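Local coordinates for putative secreted protein (PDB 3NPD) that is of unknown function but is a putative secreted protein, probably regulated by quorum sensing and perhaps a virulence factor of Pseudomonas aeruginosa, at residues S64-L69 / A103-D108; N46-R51 / L89-T94; E19-T24 / Q35-E40. One frame throughout, in Å; residues are numbered along the deposited sequence.

Interaction 1: residues S64-L69 / A103-D108; sequences SVRSQL and ATERFD. With EDO (1,2-ethanediol), chain H.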
ATOM      1  N   SER A  64      -1.931  -0.479  15.943  1.00 15.52           N
ATOM      2  CA  SER A  64      -1.286  -1.794  15.820  1.00 18.49           C
ATOM      3  C   SER A  64      -1.213  -2.218  14.359  1.00 20.05           C
ATOM      4  O   SER A  64      -0.169  -2.712  13.908  1.00 18.44           O
ATOM      5  CB  SER A  64      -2.000  -2.861  16.661  1.00 20.73           C
ATOM      6  OG  SER A  64      -1.475  -4.153  16.427  1.00 25.11           O
ATOM      7  N   VAL A  65      -2.295  -2.022  13.603  1.00 16.31           N
ATOM      8  CA  VAL A  65      -2.264  -2.254  12.153  1.00 17.06           C
ATOM      9  C   VAL A  65      -1.117  -1.446  11.487  1.00 16.06           C
ATOM     10  O   VAL A  65      -0.349  -1.994  10.708  1.00 15.28           O
ATOM     11  CB  VAL A  65      -3.624  -1.968  11.467  1.00 17.97           C
ATOM     12  CG1 VAL A  65      -3.467  -1.921   9.940  1.00 16.58           C
ATOM     13  CG2 VAL A  65      -4.720  -2.971  11.906  1.00 19.52           C
ATOM     14  N   ARG A  66      -1.017  -0.143  11.787  1.00 14.63           N
ATOM     15  CA  ARG A  66      -0.026   0.715  11.171  1.00 13.95           C
ATOM     16  C   ARG A  66       1.370   0.242  11.532  1.00 15.14           C
ATOM     17  O   ARG A  66       2.257   0.163  10.671  1.00 14.87           O
ATOM     18  CB  ARG A  66      -0.190   2.153  11.613  1.00 13.79           C
ATOM     19  CG  ARG A  66       0.865   3.070  10.946  1.00 13.80           C
ATOM     20  CD  ARG A  66       0.774   4.549  11.284  1.00 17.99           C
ATOM     21  NE  ARG A  66       1.899   5.250  10.678  1.00 15.92           N
ATOM     22  CZ  ARG A  66       2.002   5.577   9.370  1.00 15.65           C
ATOM     23  NH1 ARG A  66       1.057   5.258   8.500  1.00 15.59           N
ATOM     24  NH2 ARG A  66       3.103   6.201   8.932  1.00 16.04           N
ATOM     25  N   SER A  67       1.536  -0.114  12.796  1.00 17.95           N
ATOM     26  CA  SER A  67       2.847  -0.527  13.290  1.00 20.53           C
ATOM     27  C   SER A  67       3.319  -1.812  12.588  1.00 20.18           C
ATOM     28  O   SER A  67       4.471  -1.916  12.194  1.00 19.80           O
ATOM     29  CB  SER A  67       2.829  -0.690  14.830  1.00 23.14           C
ATOM     30  OG  SER A  67       4.096  -1.098  15.303  1.00 30.28           O
ATOM     31  N   GLN A  68       2.409  -2.757  12.416  1.00 18.24           N
ATOM     32  CA  GLN A  68       2.725  -4.018  11.714  1.00 19.84           C
ATOM     33  C   GLN A  68       3.026  -3.791  10.240  1.00 20.41           C
ATOM     34  O   GLN A  68       3.965  -4.389   9.698  1.00 20.42           O
ATOM     35  CB  GLN A  68       1.599  -5.002  11.821  1.00 21.87           C
ATOM     36  CG  GLN A  68       1.378  -5.484  13.213  1.00 26.32           C
ATOM     37  CD  GLN A  68       0.170  -6.426  13.294  1.00 35.55           C
ATOM     38  OE1 GLN A  68       0.181  -7.493  12.683  1.00 34.42           O
ATOM     39  NE2 GLN A  68      -0.874  -6.025  14.041  1.00 36.30           N
ATOM     40  N   LEU A  69       2.202  -2.976   9.593  1.00 18.82           N
ATOM     41  CA  LEU A  69       2.467  -2.550   8.200  1.00 17.20           C
ATOM     42  C   LEU A  69       3.812  -1.866   8.064  1.00 18.27           C
ATOM     43  O   LEU A  69       4.566  -2.201   7.170  1.00 19.79           O
ATOM     44  CB  LEU A  69       1.377  -1.661   7.630  1.00 20.02           C
ATOM     45  CG  LEU A  69       0.038  -2.327   7.348  1.00 20.21           C
ATOM     46  CD1 LEU A  69      -0.993  -1.274   7.050  1.00 20.51           C
ATOM     47  CD2 LEU A  69       0.115  -3.360   6.178  1.00 22.57           C
ATOM     48  N   ALA A 103      -9.083   1.056   6.296  1.00 14.41           N
ATOM     49  CA  ALA A 103      -7.891   1.728   6.767  1.00 13.81           C
ATOM     50  C   ALA A 103      -7.060   2.203   5.602  1.00 14.39           C
ATOM     51  O   ALA A 103      -7.026   1.570   4.577  1.00 14.93           O
ATOM     52  CB  ALA A 103      -7.039   0.822   7.658  1.00 14.93           C
ATOM     53  N   THR A 104      -6.357   3.305   5.785  1.00 13.83           N
ATOM     54  CA  THR A 104      -5.437   3.822   4.780  1.00 11.32           C
ATOM     55  C   THR A 104      -4.160   4.236   5.517  1.00 12.88           C
ATOM     56  O   THR A 104      -4.193   5.132   6.365  1.00 14.51           O
ATOM     57  CB  THR A 104      -6.028   4.970   3.939  1.00 14.30           C
ATOM     58  OG1 THR A 104      -7.348   4.610   3.497  1.00 14.47           O
ATOM     59  CG2 THR A 104      -5.161   5.209   2.685  1.00 15.43           C
ATOM     60  N   GLU A 105      -3.050   3.614   5.159  1.00 11.65           N
ATOM     61  CA  GLU A 105      -1.797   3.839   5.909  1.00 10.84           C
ATOM     62  C   GLU A 105      -0.676   4.160   4.912  1.00 14.63           C
ATOM     63  O   GLU A 105      -0.389   3.365   4.000  1.00 15.36           O
ATOM     64  CB  GLU A 105      -1.431   2.591   6.737  1.00 13.40           C
ATOM     65  CG  GLU A 105      -2.421   2.321   7.881  1.00 16.26           C
ATOM     66  CD  GLU A 105      -2.599   3.491   8.883  1.00 16.62           C
ATOM     67  OE1 GLU A 105      -1.656   4.281   9.077  1.00 15.11           O
ATOM     68  OE2 GLU A 105      -3.669   3.580   9.554  1.00 15.33           O
ATOM     69  N   ARG A 106      -0.080   5.348   5.074  1.00 13.34           N
ATOM     70  CA  ARG A 106       1.002   5.817   4.221  1.00 13.09           C
ATOM     71  C   ARG A 106       2.314   5.860   4.978  1.00 13.05           C
ATOM     72  O   ARG A 106       2.388   6.276   6.172  1.00 14.29           O
ATOM     73  CB  ARG A 106       0.725   7.222   3.726  1.00 12.53           C
ATOM     74  CG  ARG A 106      -0.545   7.281   2.931  1.00 12.84           C
ATOM     75  CD  ARG A 106      -0.870   8.676   2.371  1.00 13.70           C
ATOM     76  NE  ARG A 106      -2.079   8.547   1.551  1.00 14.44           N
ATOM     77  CZ  ARG A 106      -3.337   8.496   1.998  1.00 12.56           C
ATOM     78  NH1 ARG A 106      -3.609   8.575   3.277  1.00 15.87           N
ATOM     79  NH2 ARG A 106      -4.346   8.291   1.151  1.00 13.98           N
ATOM     80  N   PHE A 107       3.380   5.545   4.245  1.00 13.99           N
ATOM     81  CA  PHE A 107       4.724   5.507   4.789  1.00 13.73           C
ATOM     82  C   PHE A 107       5.697   6.183   3.855  1.00 14.38           C
ATOM     83  O   PHE A 107       5.701   5.882   2.659  1.00 14.21           O
ATOM     84  CB  PHE A 107       5.198   4.057   5.005  1.00 13.21           C
ATOM     85  CG  PHE A 107       4.293   3.261   5.897  1.00 13.05           C
ATOM     86  CD1 PHE A 107       3.141   2.591   5.356  1.00 14.14           C
ATOM     87  CD2 PHE A 107       4.501   3.224   7.276  1.00 18.49           C
ATOM     88  CE1 PHE A 107       2.276   1.888   6.202  1.00 14.94           C
ATOM     89  CE2 PHE A 107       3.597   2.502   8.128  1.00 14.86           C
ATOM     90  CZ  PHE A 107       2.498   1.851   7.592  1.00 14.88           C
ATOM     91  N   ASP A 108       6.579   7.035   4.397  1.00 15.14           N
ATOM     92  CA  ASP A 108       7.692   7.639   3.633  1.00 13.18           C
ATOM     93  C   ASP A 108       9.000   7.313   4.344  1.00 14.12           C
ATOM     94  O   ASP A 108       8.993   6.573   5.353  1.00 17.01           O
ATOM     95  CB  ASP A 108       7.478   9.137   3.325  1.00 15.36           C
ATOM     96  CG  ASP A 108       7.508  10.058   4.563  1.00 18.19           C
ATOM     97  OD1 ASP A 108       7.752   9.628   5.693  1.00 16.67           O
ATOM     98  OD2 ASP A 108       7.244  11.269   4.360  1.00 25.14           O
TER
HETATM   99  C1  EDO H   7       5.491   8.019  11.420  1.00 38.00           C
HETATM  100  O1  EDO H   7       5.032   6.778  10.851  1.00 44.27           O
HETATM  101  C2  EDO H   7       4.878   9.179  10.684  1.00 38.63           C
HETATM  102  O2  EDO H   7       5.319   9.161   9.315  1.00 32.42           O
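Arg-66 and Glu-105 have the nearest CA atoms across the contact, 6.4 Å apart, where helix segment 64-69 passes over strand segment 103-107 with axes 9.3 Å apart at a crossing angle of -40°. The CG of Arg-66 stands anti to the backbone N (chi1 -180°) and the chain runs extended to NE, which carries the guanidinium across to the strand. There NH1 and NH2 close end-on around one acceptor, the carbonyl O of Arg-106, each at 2.9 Å; NH2 is only slightly tilted from the carbonyl plane, whereas NH1 sits well above it. NH1 also forms a salt bridge with OE1 of Glu-105 (2.9 Å), a fairly straight bond within the guanidinium plane. At the same rim NH2 donates to O1 of an ethanediol molecule. One face of the guanidinium lies almost parallel to the Phe-107 ring, planes 8° apart, in an offset stack and off-centre cation-pi contact with CZ 4.2 Å from the ring centroid. These bonds and the stack fix the rotation of the planar group. Leu-69 adds apolar packing, its CB 3.7 Å from Phe-107 CZ and its CD1 against Glu-105 CB. Helix 62-74 thus rests on outermost strand 101-107; Leu-69 also reaches Phe-93 on adjoining strand 88-95, while the CB of Arg-106 points away from the helix and its NE is hydrogen-bonded to Gln-43 OE1.

Interaction 2: residues N46-R51 / L89-T94; sequences NHLSVR and LTYSFT. With SO4 (sulfate ion), chain B.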
ATOM      1  N   ASN A  46      -1.011  -0.147  -2.684  1.00 13.66           N
ATOM      2  CA  ASN A  46      -1.419  -1.529  -2.701  1.00 14.22           C
ATOM      3  C   ASN A  46      -2.853  -1.475  -2.212  1.00 12.50           C
ATOM      4  O   ASN A  46      -3.136  -0.996  -1.091  1.00 16.31           O
ATOM      5  CB  ASN A  46      -0.507  -2.343  -1.746  1.00 17.33           C
ATOM      6  CG  ASN A  46      -0.674  -3.857  -1.824  1.00 16.27           C
ATOM      7  OD1 ASN A  46      -0.101  -4.560  -0.988  1.00 17.11           O
ATOM      8  ND2 ASN A  46      -1.469  -4.370  -2.774  1.00 13.08           N
ATOM      9  N   HIS A  47      -3.770  -1.948  -3.038  1.00 13.12           N
ATOM     10  CA  HIS A  47      -5.167  -2.014  -2.692  1.00 14.20           C
ATOM     11  C   HIS A  47      -5.444  -3.417  -2.182  1.00 12.66           C
ATOM     12  O   HIS A  47      -5.080  -4.386  -2.839  1.00 13.47           O
ATOM     13  CB  HIS A  47      -6.009  -1.789  -3.947  1.00 11.46           C
ATOM     14  CG  HIS A  47      -5.737  -0.470  -4.638  1.00 13.10           C
ATOM     15  ND1 HIS A  47      -6.457   0.683  -4.400  1.00 15.18           N
ATOM     16  CD2 HIS A  47      -4.826  -0.150  -5.580  1.00 14.31           C
ATOM     17  CE1 HIS A  47      -5.985   1.661  -5.153  1.00 17.01           C
ATOM     18  NE2 HIS A  47      -4.994   1.185  -5.879  1.00 14.73           N
ATOM     19  N   LEU A  48      -6.134  -3.517  -1.037  1.00 13.82           N
ATOM     20  CA  LEU A  48      -6.530  -4.786  -0.473  1.00 14.78           C
ATOM     21  C   LEU A  48      -7.996  -4.700  -0.017  1.00 15.55           C
ATOM     22  O   LEU A  48      -8.447  -3.614   0.429  1.00 14.45           O
ATOM     23  CB  LEU A  48      -5.630  -5.184   0.673  1.00 16.97           C
ATOM     24  CG  LEU A  48      -4.126  -5.358   0.338  1.00 15.09           C
ATOM     25  CD1 LEU A  48      -3.351  -4.098   0.795  1.00 18.57           C
ATOM     26  CD2 LEU A  48      -3.572  -6.666   0.934  1.00 15.27           C
ATOM     27  N   SER A  49      -8.741  -5.802  -0.172  1.00 15.18           N
ATOM     28  CA  SER A  49     -10.114  -5.890   0.368  1.00 12.93           C
ATOM     29  C   SER A  49     -10.043  -6.766   1.610  1.00 15.09           C
ATOM     30  O   SER A  49      -9.218  -7.692   1.685  1.00 15.47           O
ATOM     31  CB  SER A  49     -11.146  -6.452  -0.614  1.00 15.19           C
ATOM     32  OG  SER A  49     -10.872  -7.760  -0.994  1.00 19.61           O
ATOM     33  N   VAL A  50     -10.935  -6.488   2.546  1.00 15.51           N
ATOM     34  CA  VAL A  50     -10.963  -7.140   3.868  1.00 14.86           C
ATOM     35  C   VAL A  50     -12.394  -7.514   4.149  1.00 17.46           C
ATOM     36  O   VAL A  50     -13.281  -6.668   4.053  1.00 16.42           O
ATOM     37  CB  VAL A  50     -10.496  -6.211   5.010  1.00 19.73           C
ATOM     38  CG1 VAL A  50     -10.332  -7.020   6.315  1.00 20.56           C
ATOM     39  CG2 VAL A  50      -9.228  -5.581   4.665  1.00 20.90           C
ATOM     40  N   ARG A  51     -12.614  -8.755   4.569  1.00 14.37           N
ATOM     41  CA  ARG A  51     -13.939  -9.171   5.018  1.00 17.17           C
ATOM     42  C   ARG A  51     -14.341  -8.463   6.311  1.00 15.62           C
ATOM     43  O   ARG A  51     -13.499  -7.979   7.066  1.00 15.75           O
ATOM     44  CB  ARG A  51     -14.044 -10.679   5.093  1.00 17.74           C
ATOM     45  CG  ARG A  51     -13.970 -11.249   3.652  1.00 20.99           C
ATOM     46  CD  ARG A  51     -13.999 -12.742   3.574  1.00 26.94           C
ATOM     47  NE  ARG A  51     -13.934 -13.185   2.158  1.00 32.98           N
ATOM     48  CZ  ARG A  51     -14.981 -13.435   1.355  1.00 33.69           C
ATOM     49  NH1 ARG A  51     -16.234 -13.294   1.800  1.00 21.55           N
ATOM     50  NH2 ARG A  51     -14.771 -13.847   0.088  1.00 33.19           N
ATOM     51  N   LEU A  89       4.761   4.694   0.190  1.00 14.31           N
ATOM     52  CA  LEU A  89       4.056   3.410   0.128  1.00 14.35           C
ATOM     53  C   LEU A  89       2.719   3.618   0.837  1.00 13.01           C
ATOM     54  O   LEU A  89       2.678   3.980   1.996  1.00 13.13           O
ATOM     55  CB  LEU A  89       4.879   2.251   0.737  1.00 14.76           C
ATOM     56  CG  LEU A  89       5.434   1.246  -0.263  1.00 27.34           C
ATOM     57  CD1 LEU A  89       4.316   0.506  -1.082  1.00 25.28           C
ATOM     58  CD2 LEU A  89       6.471   2.014  -1.131  1.00 25.99           C
ATOM     59  N   THR A  90       1.630   3.321   0.143  1.00 13.30           N
ATOM     60  CA  THR A  90       0.286   3.484   0.677  1.00 13.78           C
ATOM     61  C   THR A  90      -0.445   2.150   0.657  1.00 13.94           C
ATOM     62  O   THR A  90      -0.478   1.497  -0.386  1.00 13.55           O
ATOM     63  CB  THR A  90      -0.511   4.490  -0.154  1.00 16.30           C
ATOM     64  OG1 THR A  90       0.165   5.743  -0.060  1.00 15.80           O
ATOM     65  CG2 THR A  90      -1.995   4.623   0.358  1.00 13.45           C
ATOM     66  N   TYR A  91      -1.053   1.780   1.778  1.00 13.76           N
ATOM     67  CA  TYR A  91      -1.936   0.614   1.870  1.00 14.76           C
ATOM     68  C   TYR A  91      -3.336   1.133   1.980  1.00 13.57           C
ATOM     69  O   TYR A  91      -3.662   1.856   2.925  1.00 14.95           O
ATOM     70  CB  TYR A  91      -1.628  -0.262   3.086  1.00 13.31           C
ATOM     71  CG  TYR A  91      -0.382  -0.976   2.839  1.00 15.50           C
ATOM     72  CD1 TYR A  91      -0.405  -2.192   2.139  1.00 15.12           C
ATOM     73  CD2 TYR A  91       0.837  -0.410   3.153  1.00 19.43           C
ATOM     74  CE1 TYR A  91       0.747  -2.842   1.788  1.00 22.01           C
ATOM     75  CE2 TYR A  91       2.017  -1.065   2.826  1.00 32.81           C
ATOM     76  CZ  TYR A  91       1.964  -2.296   2.153  1.00 29.67           C
ATOM     77  OH  TYR A  91       3.110  -2.980   1.821  1.00 30.68           O
ATOM     78  N   SER A  92      -4.188   0.746   1.029  1.00 12.46           N
ATOM     79  CA  SER A  92      -5.601   1.114   1.022  1.00 13.15           C
ATOM     80  C   SER A  92      -6.430  -0.139   1.177  1.00 13.49           C
ATOM     81  O   SER A  92      -6.545  -0.952   0.253  1.00 12.94           O
ATOM     82  CB  SER A  92      -5.952   1.905  -0.252  1.00 14.71           C
ATOM     83  OG  SER A  92      -7.346   2.124  -0.350  1.00 13.19           O
ATOM     84  N   PHE A  93      -7.005  -0.291   2.360  1.00 13.10           N
ATOM     85  CA  PHE A  93      -7.908  -1.424   2.669  1.00 12.31           C
ATOM     86  C   PHE A  93      -9.332  -0.954   2.593  1.00 12.46           C
ATOM     87  O   PHE A  93      -9.698   0.092   3.175  1.00 14.88           O
ATOM     88  CB  PHE A  93      -7.670  -1.935   4.080  1.00 13.55           C
ATOM     89  CG  PHE A  93      -6.331  -2.561   4.310  1.00 16.25           C
ATOM     90  CD1 PHE A  93      -5.228  -1.774   4.694  1.00 14.74           C
ATOM     91  CD2 PHE A  93      -6.154  -3.954   4.205  1.00 20.00           C
ATOM     92  CE1 PHE A  93      -3.983  -2.373   4.926  1.00 19.80           C
ATOM     93  CE2 PHE A  93      -4.902  -4.532   4.432  1.00 21.63           C
ATOM     94  CZ  PHE A  93      -3.835  -3.745   4.781  1.00 17.70           C
ATOM     95  N   THR A  94     -10.164  -1.709   1.884  1.00 12.17           N
ATOM     96  CA  THR A  94     -11.602  -1.451   1.776  1.00 13.87           C
ATOM     97  C   THR A  94     -12.373  -2.738   2.103  1.00 14.88           C
ATOM     98  O   THR A  94     -11.814  -3.820   2.060  1.00 14.86           O
ATOM     99  CB  THR A  94     -11.936  -0.914   0.375  1.00 16.34           C
ATOM    100  OG1 THR A  94     -11.617  -1.905  -0.600  1.00 15.31           O
ATOM    101  CG2 THR A  94     -11.153   0.415   0.106  1.00 19.46           C
TER
HETATM  102  S   SO4 B   1     -17.905 -10.570   4.513  1.00 40.86           S
HETATM  103  O1  SO4 B   1     -17.245  -9.298   4.159  1.00 28.43           O
HETATM  104  O2  SO4 B   1     -17.509 -11.169   5.797  1.00 44.78           O
HETATM  105  O3  SO4 B   1     -19.345 -10.342   4.572  1.00 47.19           O
HETATM  106  O4  SO4 B   1     -17.575 -11.579   3.486  1.00 41.13           O
HETATM  107  O   HOH W   1       2.811  -4.514  -0.313  1.00 24.31           O
HETATM  108  O   HOH W   2      -8.427   0.728  -2.405  1.00 17.47           O
HETATM  109  O   HOH W   3      -9.160  -1.780  -1.751  1.00 20.40           O
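Leu-48 and Phe-93 each hold CG anti to the carbonyl carbon (chi1 near -60°), and the two side chains lie side by side, pointing the same way. CD1 of Leu-48 sits over one face of the Phe-93 ring in a CH-pi contact, 4.2 Å from the centroid, and also meets the edge of Tyr-91 at CD1. Val-50 CG2 approaches the edge of the Phe-93 ring, 3.5 Å from CD2. Asn-46 has CG anti to the backbone N (chi1 -171°); its CB and OD1 lie near Tyr-91 CE1, the amide and ring planes 59° apart. A water bridges Asn-46 OD1, to which it donates, and Tyr-91 OH, while Asn-46 ND2 is bonded to Asp-34 and Gly-36. The backbones form a parallel pair inside the mixed sheet, Asn-46 through Ser-49 opposite Tyr-91 through Thr-94. Their connection is a right-handed crossover through helices 52-60, 62-74 and 77-83. Five hydrogen bonds join the strands, among them Ser-92 N to Asn-46 O at 2.9 Å and Leu-48 N to Ser-92 O at 2.9 Å. On the face bearing His-47 and Ser-92, a second water links His-47 ND1 (2.8 Å) to Ser-92 OG (2.7 Å), and His-47 NE2 bonds Thr-38 on strand 32-40. On the Phe-93 face, Leu-69 of helix 62-74 packs against both aromatic rings.

Interaction 3: residues E19-T24 / Q35-E40; sequences ESSVGT and QGYTVE
Ser-20 and Ser-21 meet Tyr-37 from two directions, one over its ring and one at the ring's edge. CB of Ser-20 lies 3.4 Å above the ring plane, offset toward the rim nearest CD1 and CE1, and makes a CH-pi contact 3.8 Å from the centroid. Ser-21 OG comes in near the plane of the ring, at the edge, and accepts a hydrogen bond from Tyr-37 N (2.9 Å, N-H...O angle 149°). The same hydroxyl is bonded to Ala-17 O one helical turn back, so it joins the carbonyl of the helix end to the backbone of the strand. Ser-21 OG stands anti to its carbonyl carbon (chi1 -60°), which places it for both bonds. Ser-20 OG is likewise bonded to Val-16 O, and it accepts from a water that has a weak, long contact with Tyr-37 OH.

Beyond the serines the chain reverses in a type II beta turn from Ser-21 to Thr-24, with Gly-23 at the turn's third position. Ser-21 O receives both Thr-24 N (3.0 Å) and Thr-24 OG1 (2.6 Å). Gly-36 has no side chain, and Thr-24 OG1 approaches its CA directly (3.5 Å); the positive phi of Gly-36 (92°) is one that glycine adopts readily. The contact joins the C-terminal end of helix 4-21 and the turn after it to strand 32-40. Tyr-37 also packs on Ala-17 of that helix and on Asn-46 of strand 43-50, the next strand in the sheet.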
ATOM      1  N   GLU A  19       4.604  -4.908 -12.310  1.00 14.12           N
ATOM      2  CA  GLU A  19       5.217  -6.206 -11.988  0.50 15.93           C
ATOM      3  C   GLU A  19       4.591  -6.806 -10.716  1.00 15.10           C
ATOM      4  O   GLU A  19       4.314  -8.004 -10.674  1.00 17.57           O
ATOM      5  CB  GLU A  19       6.745  -6.135 -11.894  0.50 16.85           C
ATOM      6  CG  GLU A  19       7.285  -5.272 -10.806  0.50 19.51           C
ATOM      7  CD  GLU A  19       8.797  -5.178 -10.819  0.50 27.16           C
ATOM      8  OE1 GLU A  19       9.469  -6.193 -10.529  0.50 29.78           O
ATOM      9  OE2 GLU A  19       9.308  -4.062 -11.084  0.50 36.70           O
ATOM     10  N   SER A  20       4.352  -5.962  -9.704  1.00 13.83           N
ATOM     11  CA  SER A  20       3.806  -6.401  -8.443  1.00 16.11           C
ATOM     12  C   SER A  20       2.324  -6.818  -8.525  1.00 15.91           C
ATOM     13  O   SER A  20       1.858  -7.561  -7.639  1.00 20.05           O
ATOM     14  CB  SER A  20       3.993  -5.307  -7.393  1.00 16.69           C
ATOM     15  OG  SER A  20       5.383  -5.033  -7.219  1.00 18.84           O
ATOM     16  N   SER A  21       1.606  -6.347  -9.544  1.00 15.67           N
ATOM     17  CA  SER A  21       0.186  -6.705  -9.750  1.00 16.08           C
ATOM     18  C   SER A  21      -0.039  -8.051 -10.473  1.00 15.96           C
ATOM     19  O   SER A  21      -1.165  -8.557 -10.507  1.00 16.46           O
ATOM     20  CB  SER A  21      -0.540  -5.568 -10.449  1.00 15.95           C
ATOM     21  OG  SER A  21      -0.484  -4.376  -9.655  1.00 15.39           O
ATOM     22  N   VAL A  22       1.017  -8.610 -11.078  1.00 15.38           N
ATOM     23  CA  VAL A  22       0.916  -9.879 -11.787  1.00 15.89           C
ATOM     24  C   VAL A  22       0.448 -10.920 -10.801  1.00 17.47           C
ATOM     25  O   VAL A  22       0.997 -11.012  -9.691  1.00 17.64           O
ATOM     26  CB  VAL A  22       2.221 -10.296 -12.502  1.00 16.16           C
ATOM     27  CG1 VAL A  22       2.011 -11.698 -13.192  1.00 16.61           C
ATOM     28  CG2 VAL A  22       2.648  -9.169 -13.514  1.00 15.46           C
ATOM     29  N   GLY A  23      -0.604 -11.661 -11.169  1.00 15.49           N
ATOM     30  CA  GLY A  23      -1.157 -12.661 -10.292  1.00 17.60           C
ATOM     31  C   GLY A  23      -2.207 -12.198  -9.303  1.00 16.91           C
ATOM     32  O   GLY A  23      -2.724 -13.049  -8.544  1.00 19.84           O
ATOM     33  N   THR A  24      -2.478 -10.888  -9.252  1.00 17.87           N
ATOM     34  CA  THR A  24      -3.561 -10.342  -8.423  1.00 15.56           C
ATOM     35  C   THR A  24      -4.832 -10.222  -9.274  1.00 18.18           C
ATOM     36  O   THR A  24      -4.738 -10.046 -10.512  1.00 17.58           O
ATOM     37  CB  THR A  24      -3.192  -8.981  -7.803  1.00 15.31           C
ATOM     38  OG1 THR A  24      -3.087  -7.996  -8.817  1.00 16.06           O
ATOM     39  CG2 THR A  24      -1.879  -9.160  -7.022  1.00 14.64           C
ATOM     40  N   GLN A  35      -5.312  -6.914  -4.065  1.00 14.91           N
ATOM     41  CA  GLN A  35      -5.914  -6.475  -5.347  1.00 14.58           C
ATOM     42  C   GLN A  35      -4.924  -5.794  -6.264  1.00 15.97           C
ATOM     43  O   GLN A  35      -5.318  -5.298  -7.311  1.00 17.55           O
ATOM     44  CB  GLN A  35      -7.114  -5.568  -5.104  1.00 15.75           C
ATOM     45  CG  GLN A  35      -8.143  -6.172  -4.194  1.00 16.29           C
ATOM     46  CD  GLN A  35      -9.224  -5.189  -3.863  1.00 21.47           C
ATOM     47  OE1 GLN A  35      -8.944  -4.082  -3.429  1.00 26.16           O
ATOM     48  NE2 GLN A  35     -10.440  -5.589  -4.017  1.00 21.27           N
ATOM     49  N   GLY A  36      -3.640  -5.800  -5.889  1.00 16.25           N
ATOM     50  CA  GLY A  36      -2.583  -5.251  -6.739  1.00 15.33           C
ATOM     51  C   GLY A  36      -2.322  -3.798  -6.426  1.00 12.66           C
ATOM     52  O   GLY A  36      -2.661  -3.308  -5.344  1.00 14.05           O
ATOM     53  N   TYR A  37      -1.687  -3.127  -7.382  1.00 14.04           N
ATOM     54  CA  TYR A  37      -1.103  -1.818  -7.184  1.00 13.36           C
ATOM     55  C   TYR A  37      -1.444  -0.822  -8.255  1.00 14.42           C
ATOM     56  O   TYR A  37      -1.618  -1.191  -9.421  1.00 16.43           O
ATOM     57  CB  TYR A  37       0.423  -1.956  -7.187  1.00 15.38           C
ATOM     58  CG  TYR A  37       0.930  -2.852  -6.097  1.00 14.65           C
ATOM     59  CD1 TYR A  37       0.875  -4.231  -6.229  1.00 15.86           C
ATOM     60  CD2 TYR A  37       1.549  -2.314  -4.938  1.00 16.77           C
ATOM     61  CE1 TYR A  37       1.333  -5.082  -5.183  1.00 18.87           C
ATOM     62  CE2 TYR A  37       2.069  -3.144  -3.938  1.00 19.54           C
ATOM     63  CZ  TYR A  37       1.947  -4.520  -4.049  1.00 18.17           C
ATOM     64  OH  TYR A  37       2.446  -5.365  -3.063  1.00 19.35           O
ATOM     65  N   THR A  38      -1.577   0.433  -7.844  1.00 13.52           N
ATOM     66  CA  THR A  38      -1.707   1.590  -8.733  1.00 14.23           C
ATOM     67  C   THR A  38      -0.762   2.685  -8.228  1.00 14.06           C
ATOM     68  O   THR A  38      -0.164   2.555  -7.147  1.00 14.56           O
ATOM     69  CB  THR A  38      -3.145   2.138  -8.849  1.00 15.04           C
ATOM     70  OG1 THR A  38      -3.545   2.694  -7.590  1.00 15.68           O
ATOM     71  CG2 THR A  38      -4.165   1.072  -9.331  1.00 17.66           C
ATOM     72  N   VAL A  39      -0.624   3.746  -9.009  1.00 13.91           N
ATOM     73  CA  VAL A  39       0.232   4.862  -8.656  1.00 12.74           C
ATOM     74  C   VAL A  39      -0.576   6.160  -8.779  1.00 14.95           C
ATOM     75  O   VAL A  39      -1.340   6.365  -9.759  1.00 15.48           O
ATOM     76  CB  VAL A  39       1.478   4.911  -9.578  1.00 14.51           C
ATOM     77  CG1 VAL A  39       2.292   6.191  -9.306  1.00 14.59           C
ATOM     78  CG2 VAL A  39       2.354   3.660  -9.361  1.00 13.89           C
ATOM     79  N   GLU A  40      -0.455   6.987  -7.757  1.00 15.53           N
ATOM     80  CA  GLU A  40      -1.031   8.366  -7.762  1.00 13.24           C
ATOM     81  C   GLU A  40       0.089   9.269  -7.312  1.00 16.21           C
ATOM     82  O   GLU A  40       0.452   9.294  -6.151  1.00 17.33           O
ATOM     83  CB  GLU A  40      -2.241   8.487  -6.858  1.00 18.18           C
ATOM     84  CG  GLU A  40      -3.418   7.654  -7.284  1.00 19.53           C
ATOM     85  CD  GLU A  40      -4.112   8.101  -8.562  1.00 33.42           C
ATOM     86  OE1 GLU A  40      -4.021   9.307  -8.966  1.00 33.41           O
ATOM     87  OE2 GLU A  40      -4.780   7.225  -9.155  1.00 33.98           O
TER
HETATM   88  O   HOH W   4       5.699  -5.196  -4.247  1.00 39.09           O

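From the N terminus, helix 4-21 leads into interaction 3, which closes a short loop through strand 26-27 by setting residues 19-24 against strand 32-40. That contact is complete before the others begin. Strand 43-50 then opens interaction 2, which closes only at strand 88-95, after the three helices between. Helix 62-74, inside that loop, opens interaction 1, which closes later on strand 101-107, so interactions 1 and 2 cross. Strand 43-50 adjoins 32-40, and 88-95 adjoins 101-107; interaction 2 therefore joins the two antiparallel parts of the sheet, while interactions 3 and 1, about 18 Å apart between centres, fasten helices to it on opposite sides of the chain's centre.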